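Local coordinates for apoptosis regulator Bcl-2 homolog (Murid herpesvirus 4, PDB 4MI8), which inhibits host apoptosis and starvation-induced autophagy, interacting with host Beclin 1, BAK1 and BAX and so contributing to viral latency and chronic infection, at residues E48-Y53 / V95-C100; S78-V83 / V90-V95; V103-P106 / D112-L115. All blocks are in the same frame, centred on the assembly; numbering follows the deposited sequence.

Contact 1: residues E48-Y53 / V95-C100; sequences EFRRHY and VGRYVC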
loop_
_atom_site.group_PDB
_atom_site.type_symbol
_atom_site.label_atom_id
_atom_site.label_comp_id
_atom_site.label_asym_id
_atom_site.label_seq_id
_atom_site.Cartn_x
_atom_site.Cartn_y
_atom_site.Cartn_z
ATOM N N GLU A 48 -7.062 7.926 -4.512
ATOM C CA GLU A 48 -7.324 8.135 -5.936
ATOM C C GLU A 48 -7.405 6.790 -6.667
ATOM O O GLU A 48 -8.296 6.547 -7.512
ATOM C CB GLU A 48 -6.178 8.891 -6.568
ATOM C CG GLU A 48 -6.266 10.361 -6.454
ATOM C CD GLU A 48 -7.578 10.891 -7.061
ATOM O OE1 GLU A 48 -7.764 10.768 -8.289
ATOM O OE2 GLU A 48 -8.442 11.429 -6.309
ATOM N N PHE A 49 -6.471 5.902 -6.325
ATOM C CA PHE A 49 -6.442 4.562 -6.949
ATOM C C PHE A 49 -7.755 3.801 -6.573
ATOM O O PHE A 49 -8.401 3.195 -7.409
ATOM C CB PHE A 49 -5.248 3.838 -6.401
ATOM C CG PHE A 49 -5.100 2.421 -6.891
ATOM C CD1 PHE A 49 -5.828 1.367 -6.274
ATOM C CD2 PHE A 49 -4.128 2.105 -7.912
ATOM C CE1 PHE A 49 -5.631 0.046 -6.719
ATOM C CE2 PHE A 49 -3.956 0.774 -8.327
ATOM C CZ PHE A 49 -4.712 -0.260 -7.749
ATOM N N ARG A 50 -8.161 3.850 -5.327
ATOM C CA ARG A 50 -9.452 3.239 -4.889
ATOM C C ARG A 50 -10.692 3.803 -5.579
ATOM O O ARG A 50 -11.604 3.042 -5.885
ATOM C CB ARG A 50 -9.610 3.378 -3.367
ATOM C CG ARG A 50 -10.784 2.558 -2.829
ATOM C CD ARG A 50 -10.415 1.059 -2.732
ATOM N NE ARG A 50 -9.342 0.834 -1.717
ATOM C CZ ARG A 50 -9.560 0.747 -0.409
ATOM N NH1 ARG A 50 -10.843 0.752 0.026
ATOM N NH2 ARG A 50 -8.553 0.567 0.482
ATOM N N ARG A 51 -10.717 5.108 -5.896
ATOM C CA ARG A 51 -11.856 5.680 -6.615
ATOM C C ARG A 51 -11.964 5.073 -8.020
ATOM O O ARG A 51 -13.040 4.799 -8.503
ATOM C CB ARG A 51 -11.722 7.172 -6.813
ATOM C CG ARG A 51 -12.135 8.035 -5.656
ATOM C CD ARG A 51 -11.954 9.514 -6.022
ATOM N NE ARG A 51 -12.960 10.001 -6.986
ATOM C CZ ARG A 51 -14.181 10.421 -6.649
ATOM N NH1 ARG A 51 -14.550 10.403 -5.370
ATOM N NH2 ARG A 51 -15.034 10.855 -7.583
ATOM N N HIS A 52 -10.842 4.836 -8.670
ATOM C CA HIS A 52 -10.940 4.167 -9.997
ATOM C C HIS A 52 -11.380 2.732 -9.861
ATOM O O HIS A 52 -12.176 2.259 -10.642
ATOM C CB HIS A 52 -9.585 4.175 -10.703
ATOM C CG HIS A 52 -9.095 5.543 -11.069
ATOM N ND1 HIS A 52 -9.626 6.257 -12.091
ATOM C CD2 HIS A 52 -8.057 6.287 -10.577
ATOM C CE1 HIS A 52 -9.000 7.433 -12.200
ATOM N NE2 HIS A 52 -8.046 7.468 -11.268
ATOM N N TYR A 53 -10.830 2.007 -8.881
ATOM C CA TYR A 53 -11.280 0.660 -8.678
ATOM C C TYR A 53 -12.799 0.643 -8.471
ATOM O O TYR A 53 -13.495 -0.134 -9.124
ATOM C CB TYR A 53 -10.563 0.019 -7.491
ATOM C CG TYR A 53 -11.062 -1.394 -7.168
ATOM C CD1 TYR A 53 -12.165 -1.565 -6.333
ATOM C CD2 TYR A 53 -10.370 -2.540 -7.600
ATOM C CE1 TYR A 53 -12.650 -2.847 -6.047
ATOM C CE2 TYR A 53 -10.818 -3.860 -7.271
ATOM C CZ TYR A 53 -11.956 -3.977 -6.501
ATOM O OH TYR A 53 -12.464 -5.191 -6.138
ATOM N N VAL A 95 -3.691 -1.877 -1.010
ATOM C CA VAL A 95 -3.982 -3.194 -0.369
ATOM C C VAL A 95 -3.662 -3.180 1.124
ATOM O O VAL A 95 -4.504 -3.610 1.980
ATOM C CB VAL A 95 -3.272 -4.347 -1.074
ATOM C CG1 VAL A 95 -3.339 -5.592 -0.195
ATOM C CG2 VAL A 95 -3.848 -4.473 -2.525
ATOM N N GLY A 96 -2.475 -2.659 1.473
ATOM C CA GLY A 96 -2.096 -2.563 2.915
ATOM C C GLY A 96 -3.067 -1.637 3.670
ATOM O O GLY A 96 -3.374 -1.887 4.841
ATOM N N ARG A 97 -3.543 -0.559 3.031
ATOM C CA ARG A 97 -4.493 0.321 3.684
ATOM C C ARG A 97 -5.813 -0.374 3.936
ATOM O O ARG A 97 -6.417 -0.159 4.982
ATOM C CB ARG A 97 -4.760 1.568 2.854
ATOM C CG ARG A 97 -5.750 2.516 3.508
ATOM C CD ARG A 97 -5.945 3.873 2.762
ATOM N NE ARG A 97 -6.537 3.691 1.432
ATOM C CZ ARG A 97 -7.782 4.096 1.106
ATOM N NH1 ARG A 97 -8.552 4.737 1.972
ATOM N NH2 ARG A 97 -8.253 3.945 -0.114
ATOM N N TYR A 98 -6.268 -1.184 2.952
ATOM C CA TYR A 98 -7.496 -1.957 3.096
ATOM C C TYR A 98 -7.335 -2.879 4.313
ATOM O O TYR A 98 -8.184 -2.851 5.196
ATOM C CB TYR A 98 -7.795 -2.842 1.868
ATOM C CG TYR A 98 -9.159 -3.551 2.015
ATOM C CD1 TYR A 98 -10.342 -2.886 1.646
ATOM C CD2 TYR A 98 -9.279 -4.859 2.554
ATOM C CE1 TYR A 98 -11.602 -3.480 1.796
ATOM C CE2 TYR A 98 -10.542 -5.470 2.696
ATOM C CZ TYR A 98 -11.699 -4.762 2.306
ATOM O OH TYR A 98 -12.985 -5.272 2.414
ATOM N N VAL A 99 -6.294 -3.718 4.332
ATOM C CA VAL A 99 -6.086 -4.640 5.445
ATOM C C VAL A 99 -6.187 -3.890 6.805
ATOM O O VAL A 99 -7.046 -4.227 7.639
ATOM C CB VAL A 99 -4.752 -5.384 5.378
ATOM C CG1 VAL A 99 -4.590 -6.239 6.641
ATOM C CG2 VAL A 99 -4.703 -6.248 4.139
ATOM N N CYS A 100 -5.386 -2.846 7.003
ATOM C CA CYS A 100 -5.514 -2.037 8.225
ATOM C C CYS A 100 -6.925 -1.585 8.479
ATOM O O CYS A 100 -7.358 -1.605 9.614
ATOM C CB CYS A 100 -4.674 -0.786 8.203
ATOM S SG CYS A 100 -2.921 -1.154 8.213
#
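Arg50 reaches out from helix 33-56 and lays its guanidinium flat on that of Arg97, which arrives from helix 86-103 in the opposite direction. At the root of the Arg50 side chain, CB already lies in the plane of the Arg97 guanidinium, at its edge and 3.6 Å from NH2. CG runs anti to the backbone N (chi1 -170°), with Arg50 CG 4.0 Å from Arg97 NH2, and the chain then bends at chi2 and chi3, folding the terminal group over its partner. Further out, Arg50 NE is 3.7 Å and Arg50 CZ 3.5 Å from Arg97 NH2. At the tip, Arg50 NH2 stands over the rim of the Arg97 group, 3.4 Å from Arg97 NH2, while Arg50 NH1 turns to the edge of the Tyr98 ring, 4.0 Å from CD1. The two guanidinium centres are 4.1 Å apart, in a stack tilted by 30° and offset toward the rim. Asp94, one turn before Tyr98, forms salt bridges with both arginines: OD2 takes Arg50 NE and OD1 takes Arg97 NH2. This shared carboxylate probably lets the two cations stack. Within the all-helical Bcl-2 fold the stack joins helix 33-56 to the buried helix 86-103; Phe18 of helix 8-23 packs against Arg97, and Tyr61 of a loop touches Arg50 and Tyr98.

Contact 2: residues S78-V83 / V90-V95; sequences SLFVDV and VGFFDV
Leu79 and Phe92 mark the nearest backbone approach, their CA atoms 7.7 Å apart, where segment 78-83, on helix 68-81 and its continuation, passes helix 86-103. Gly91, with no side chain, sits at this approach, and the Leu79 methyl CD2 comes within 4.3 Å of its carbonyl C. The same methyl rests on the next residue of the helix backbone, 3.8 Å from Phe92 N, and lies 4.1 Å from Phe92 CB. These two helices, joined by a short turn, belong to the Bcl-2 fold and line its BH3-binding groove; the bound Beclin 1 peptide packs an apolar side chain on Leu79, and the peptide also touches Val90 and Val95. Phe80 supplies the second part of the packing. Its CG stands anti to the carbonyl carbon (chi1 -65°), a torsion that swings the ring toward Phe92 although its CB does not point there. The ring comes in by its edge, with Phe80 CZ 3.8 Å from Phe92 CB. The side chains cross at about a right angle, and Phe80 CE2 also reaches Phe92 CD2 at 4.0 Å. The end of Phe92 leads away from segment 78-83 and meets Phe76, earlier on helix 68-81, and Met120 and Phe124 of helix 111-126.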
loop_
_atom_site.group_PDB
_atom_site.type_symbol
_atom_site.label_atom_id
_atom_site.label_comp_id
_atom_site.label_asym_id
_atom_site.label_seq_id
_atom_site.Cartn_x
_atom_site.Cartn_y
_atom_site.Cartn_z
ATOM N N SER A 78 2.119 -11.266 -7.697
ATOM C CA SER A 78 1.394 -11.111 -9.000
ATOM C C SER A 78 1.297 -9.677 -9.425
ATOM O O SER A 78 1.594 -9.328 -10.574
ATOM C CB SER A 78 0.020 -11.829 -9.109
ATOM O OG SER A 78 -0.889 -11.531 -8.056
ATOM N N LEU A 79 1.008 -8.817 -8.449
ATOM C CA LEU A 79 0.927 -7.403 -8.711
ATOM C C LEU A 79 2.226 -6.817 -9.358
ATOM O O LEU A 79 2.161 -5.778 -10.054
ATOM C CB LEU A 79 0.527 -6.737 -7.386
ATOM C CG LEU A 79 0.316 -5.272 -7.210
ATOM C CD1 LEU A 79 -0.829 -4.896 -8.138
ATOM C CD2 LEU A 79 -0.002 -4.987 -5.723
ATOM N N PHE A 80 3.402 -7.465 -9.190
ATOM C CA PHE A 80 4.625 -6.900 -9.833
ATOM C C PHE A 80 5.267 -7.798 -10.925
ATOM O O PHE A 80 6.336 -7.457 -11.530
ATOM C CB PHE A 80 5.631 -6.440 -8.783
ATOM C CG PHE A 80 5.130 -5.261 -7.919
ATOM C CD1 PHE A 80 5.224 -3.961 -8.373
ATOM C CD2 PHE A 80 4.567 -5.474 -6.666
ATOM C CE1 PHE A 80 4.779 -2.887 -7.609
ATOM C CE2 PHE A 80 4.139 -4.397 -5.869
ATOM C CZ PHE A 80 4.231 -3.102 -6.347
ATOM N N VAL A 81 4.595 -8.928 -11.202
ATOM C CA VAL A 81 5.155 -9.939 -12.143
ATOM C C VAL A 81 5.436 -9.290 -13.462
ATOM O O VAL A 81 6.605 -9.108 -13.840
ATOM C CB VAL A 81 4.214 -11.085 -12.493
ATOM C CG1 VAL A 81 5.038 -12.281 -12.963
ATOM C CG2 VAL A 81 3.372 -11.493 -11.315
ATOM N N ASP A 82 4.352 -8.913 -14.133
ATOM C CA ASP A 82 4.434 -8.318 -15.455
ATOM C C ASP A 82 5.121 -6.928 -15.535
ATOM O O ASP A 82 5.719 -6.628 -16.553
ATOM C CB ASP A 82 3.041 -8.311 -16.102
ATOM C CG ASP A 82 2.051 -7.452 -15.334
ATOM O OD1 ASP A 82 1.814 -7.676 -14.106
ATOM O OD2 ASP A 82 1.527 -6.539 -15.998
ATOM N N VAL A 83 5.053 -6.090 -14.491
ATOM C CA VAL A 83 5.724 -4.759 -14.517
ATOM C C VAL A 83 5.855 -4.108 -13.122
ATOM O O VAL A 83 5.041 -4.382 -12.207
ATOM C CB VAL A 83 5.014 -3.777 -15.496
ATOM C CG1 VAL A 83 3.600 -3.463 -15.043
ATOM C CG2 VAL A 83 5.819 -2.499 -15.700
ATOM N N VAL A 90 1.314 2.122 -5.884
ATOM C CA VAL A 90 0.238 2.718 -5.155
ATOM C C VAL A 90 -0.814 1.641 -4.823
ATOM O O VAL A 90 -1.353 1.614 -3.764
ATOM C CB VAL A 90 -0.438 3.795 -6.020
ATOM C CG1 VAL A 90 -1.770 4.243 -5.379
ATOM C CG2 VAL A 90 0.542 4.934 -6.282
ATOM N N GLY A 91 -1.083 0.730 -5.739
ATOM C CA GLY A 91 -1.991 -0.408 -5.483
ATOM C C GLY A 91 -1.538 -1.265 -4.277
ATOM O O GLY A 91 -2.382 -1.717 -3.459
ATOM N N PHE A 92 -0.216 -1.532 -4.201
ATOM C CA PHE A 92 0.410 -2.234 -3.079
ATOM C C PHE A 92 0.041 -1.512 -1.749
ATOM O O PHE A 92 -0.364 -2.123 -0.710
ATOM C CB PHE A 92 1.919 -2.273 -3.383
ATOM C CG PHE A 92 2.828 -2.512 -2.181
ATOM C CD1 PHE A 92 3.275 -1.453 -1.432
ATOM C CD2 PHE A 92 3.403 -3.791 -1.953
ATOM C CE1 PHE A 92 4.226 -1.652 -0.420
ATOM C CE2 PHE A 92 4.328 -4.000 -0.919
ATOM C CZ PHE A 92 4.747 -2.914 -0.149
ATOM N N PHE A 93 0.198 -0.206 -1.754
ATOM C CA PHE A 93 -0.120 0.495 -0.522
ATOM C C PHE A 93 -1.593 0.464 -0.260
ATOM O O PHE A 93 -1.988 0.518 0.902
ATOM C CB PHE A 93 0.404 1.949 -0.558
ATOM C CG PHE A 93 1.871 2.066 -0.169
ATOM C CD1 PHE A 93 2.264 1.876 1.173
ATOM C CD2 PHE A 93 2.881 2.316 -1.158
ATOM C CE1 PHE A 93 3.613 1.946 1.515
ATOM C CE2 PHE A 93 4.281 2.357 -0.790
ATOM C CZ PHE A 93 4.638 2.177 0.513
ATOM N N ASP A 94 -2.438 0.458 -1.298
ATOM C CA ASP A 94 -3.916 0.518 -1.023
ATOM C C ASP A 94 -4.348 -0.809 -0.521
ATOM O O ASP A 94 -5.343 -0.925 0.235
ATOM C CB ASP A 94 -4.706 0.769 -2.313
ATOM C CG ASP A 94 -6.149 1.131 -2.048
ATOM O OD1 ASP A 94 -6.429 1.748 -0.979
ATOM O OD2 ASP A 94 -7.041 0.860 -2.911
ATOM N N VAL A 95 -3.691 -1.877 -1.010
ATOM C CA VAL A 95 -3.982 -3.194 -0.369
ATOM C C VAL A 95 -3.662 -3.180 1.124
ATOM O O VAL A 95 -4.504 -3.610 1.980
ATOM C CB VAL A 95 -3.272 -4.347 -1.074
ATOM C CG1 VAL A 95 -3.339 -5.592 -0.195
ATOM C CG2 VAL A 95 -3.848 -4.473 -2.525
#

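Contact 3: residues V103-P106 / D112-L115; sequences VLCP and DHEL
Leu104 and His113 meet because each side chain is turned with CG anti to its own carbonyl carbon: chi1 of -56° sends the leucine methyls toward helix 111-126, and chi1 of -72° brings the imidazole back toward the loop. Residues 103-106 lie in the loop that joins helix 86-103 to helix 111-126 of the Bcl-2 fold, and the contact ties it to the start of the second helix. The two side chains slide past one another in opposite directions, so that a methyl ends over the ring. Leu104 CD1 is 3.5 Å from the centroid of the His113 ring and only 7° off the ring normal, a CH-pi contact over the centre of the face. Leu104 CB stands above the same face near its CE1 side, 3.6 Å from His113 CE1. The other methyl, Leu104 CD2, packs 3.9 Å from Asp112 CB. The edge of the imidazole has different company. Cys105 O lies near the ring plane, 3.2 Å from His113 CE1, and Cys105 SG stands beside the same carbon at 4.1 Å. One water bonds both Cys105 O, to which it donates at 2.9 Å, and His113 NE2, at 2.8 Å, bridging loop and helix. ND1 is hydrogen-bonded to Thr110 OG1, just before the helix. Trp68 of helix 68-81 packs on Leu104, and Trp109 meets the His113 ring. Cys105 forms an interchain disulfide with Cys30 of another subunit, a link absent from this single-chain assembly. Division of labour on the imidazole follows from all this: its face takes hydrocarbon, while its polar rim makes hydrogen bonds at both nitrogens. With a partner at each nitrogen, the ring's rotation is probably restrained.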
loop_
_atom_site.group_PDB
_atom_site.type_symbol
_atom_site.label_atom_id
_atom_site.label_comp_id
_atom_site.label_asym_id
_atom_site.label_seq_id
_atom_site.Cartn_x
_atom_site.Cartn_y
_atom_site.Cartn_z
ATOM N N VAL A 103 -9.767 -5.230 7.780
ATOM C CA VAL A 103 -9.524 -6.570 8.213
ATOM C C VAL A 103 -9.024 -6.584 9.649
ATOM O O VAL A 103 -9.722 -7.069 10.509
ATOM C CB VAL A 103 -8.589 -7.275 7.272
ATOM C CG1 VAL A 103 -8.206 -8.624 7.810
ATOM C CG2 VAL A 103 -9.248 -7.397 5.926
ATOM N N LEU A 104 -7.838 -6.022 9.892
ATOM C CA LEU A 104 -7.267 -5.883 11.221
ATOM C C LEU A 104 -8.161 -5.105 12.188
ATOM O O LEU A 104 -8.945 -4.243 11.828
ATOM C CB LEU A 104 -5.890 -5.218 11.157
ATOM C CG LEU A 104 -4.842 -5.875 10.264
ATOM C CD1 LEU A 104 -3.457 -5.346 10.610
ATOM C CD2 LEU A 104 -4.874 -7.390 10.396
ATOM N N CYS A 105 -7.992 -5.417 13.450
ATOM C CA CYS A 105 -8.635 -4.739 14.537
ATOM C C CYS A 105 -8.367 -3.223 14.460
ATOM O O CYS A 105 -7.208 -2.777 14.322
ATOM C CB CYS A 105 -8.020 -5.383 15.762
ATOM S SG CYS A 105 -6.467 -6.129 15.138
ATOM N N PRO A 106 -9.435 -2.415 14.580
ATOM C CA PRO A 106 -9.347 -0.974 14.318
ATOM C C PRO A 106 -8.677 -0.159 15.445
ATOM O O PRO A 106 -8.563 -0.653 16.575
ATOM C CB PRO A 106 -10.821 -0.569 14.155
ATOM C CG PRO A 106 -11.634 -1.673 14.811
ATOM C CD PRO A 106 -10.691 -2.757 15.277
ATOM N N ASP A 112 -0.569 -8.287 14.572
ATOM C CA ASP A 112 -0.842 -8.492 13.153
ATOM C C ASP A 112 -0.521 -7.263 12.309
ATOM O O ASP A 112 -0.070 -7.416 11.171
ATOM C CB ASP A 112 -2.302 -8.808 12.908
ATOM C CG ASP A 112 -2.638 -10.230 13.205
ATOM O OD1 ASP A 112 -1.698 -11.035 13.399
ATOM O OD2 ASP A 112 -3.850 -10.536 13.244
ATOM N N HIS A 113 -0.783 -6.068 12.843
ATOM C CA HIS A 113 -0.257 -4.864 12.212
ATOM C C HIS A 113 1.215 -4.922 11.992
ATOM O O HIS A 113 1.700 -4.538 10.917
ATOM C CB HIS A 113 -0.541 -3.656 13.030
ATOM C CG HIS A 113 -1.976 -3.244 13.015
ATOM N ND1 HIS A 113 -2.902 -3.849 13.775
ATOM C CD2 HIS A 113 -2.619 -2.203 12.343
ATOM C CE1 HIS A 113 -4.098 -3.238 13.576
ATOM N NE2 HIS A 113 -3.910 -2.221 12.708
ATOM N N GLU A 114 1.940 -5.423 12.991
ATOM C CA GLU A 114 3.401 -5.543 12.935
ATOM C C GLU A 114 3.809 -6.527 11.884
ATOM O O GLU A 114 4.787 -6.341 11.226
ATOM C CB GLU A 114 3.996 -5.893 14.314
ATOM C CG GLU A 114 4.174 -4.637 15.193
ATOM C CD GLU A 114 4.404 -4.909 16.699
ATOM O OE1 GLU A 114 4.208 -6.066 17.180
ATOM O OE2 GLU A 114 4.780 -3.950 17.428
ATOM N N LEU A 115 3.002 -7.555 11.702
ATOM C CA LEU A 115 3.199 -8.595 10.683
ATOM C C LEU A 115 2.913 -8.062 9.269
ATOM O O LEU A 115 3.679 -8.268 8.302
ATOM C CB LEU A 115 2.198 -9.690 10.996
ATOM C CG LEU A 115 2.621 -11.094 10.698
ATOM C CD1 LEU A 115 3.687 -11.518 11.731
ATOM C CD2 LEU A 115 1.325 -11.903 10.761
HETATM O O HOH W 1 -6.412 -0.980 12.192
#

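How the contacts relate
Contacts 1 and 2 share Val95, and their centres are about 11 Å apart on consecutive stretches of helix 86-103. They meet directly: Asp94, from contact 2's helical segment, bridges to Arg50 of contact 1, Phe49 CZ packs 3.5 Å from Gly91 CA, and Phe49 CB lies 3.6 Å from Val90 CG1. The bound Beclin 1 peptide touches residues of both, and Asp82 adds a salt bridge to one of its basic side chains. Contact 3 lies where helix 86-103 gives way to its following loop, about 16 Å from contact 1 between centres; Val99 O to Leu104 N, 3.0 Å, is a probable hydrogen bond linking them. Contacts 2 and 3 do not touch, their centres being about 20 Å apart.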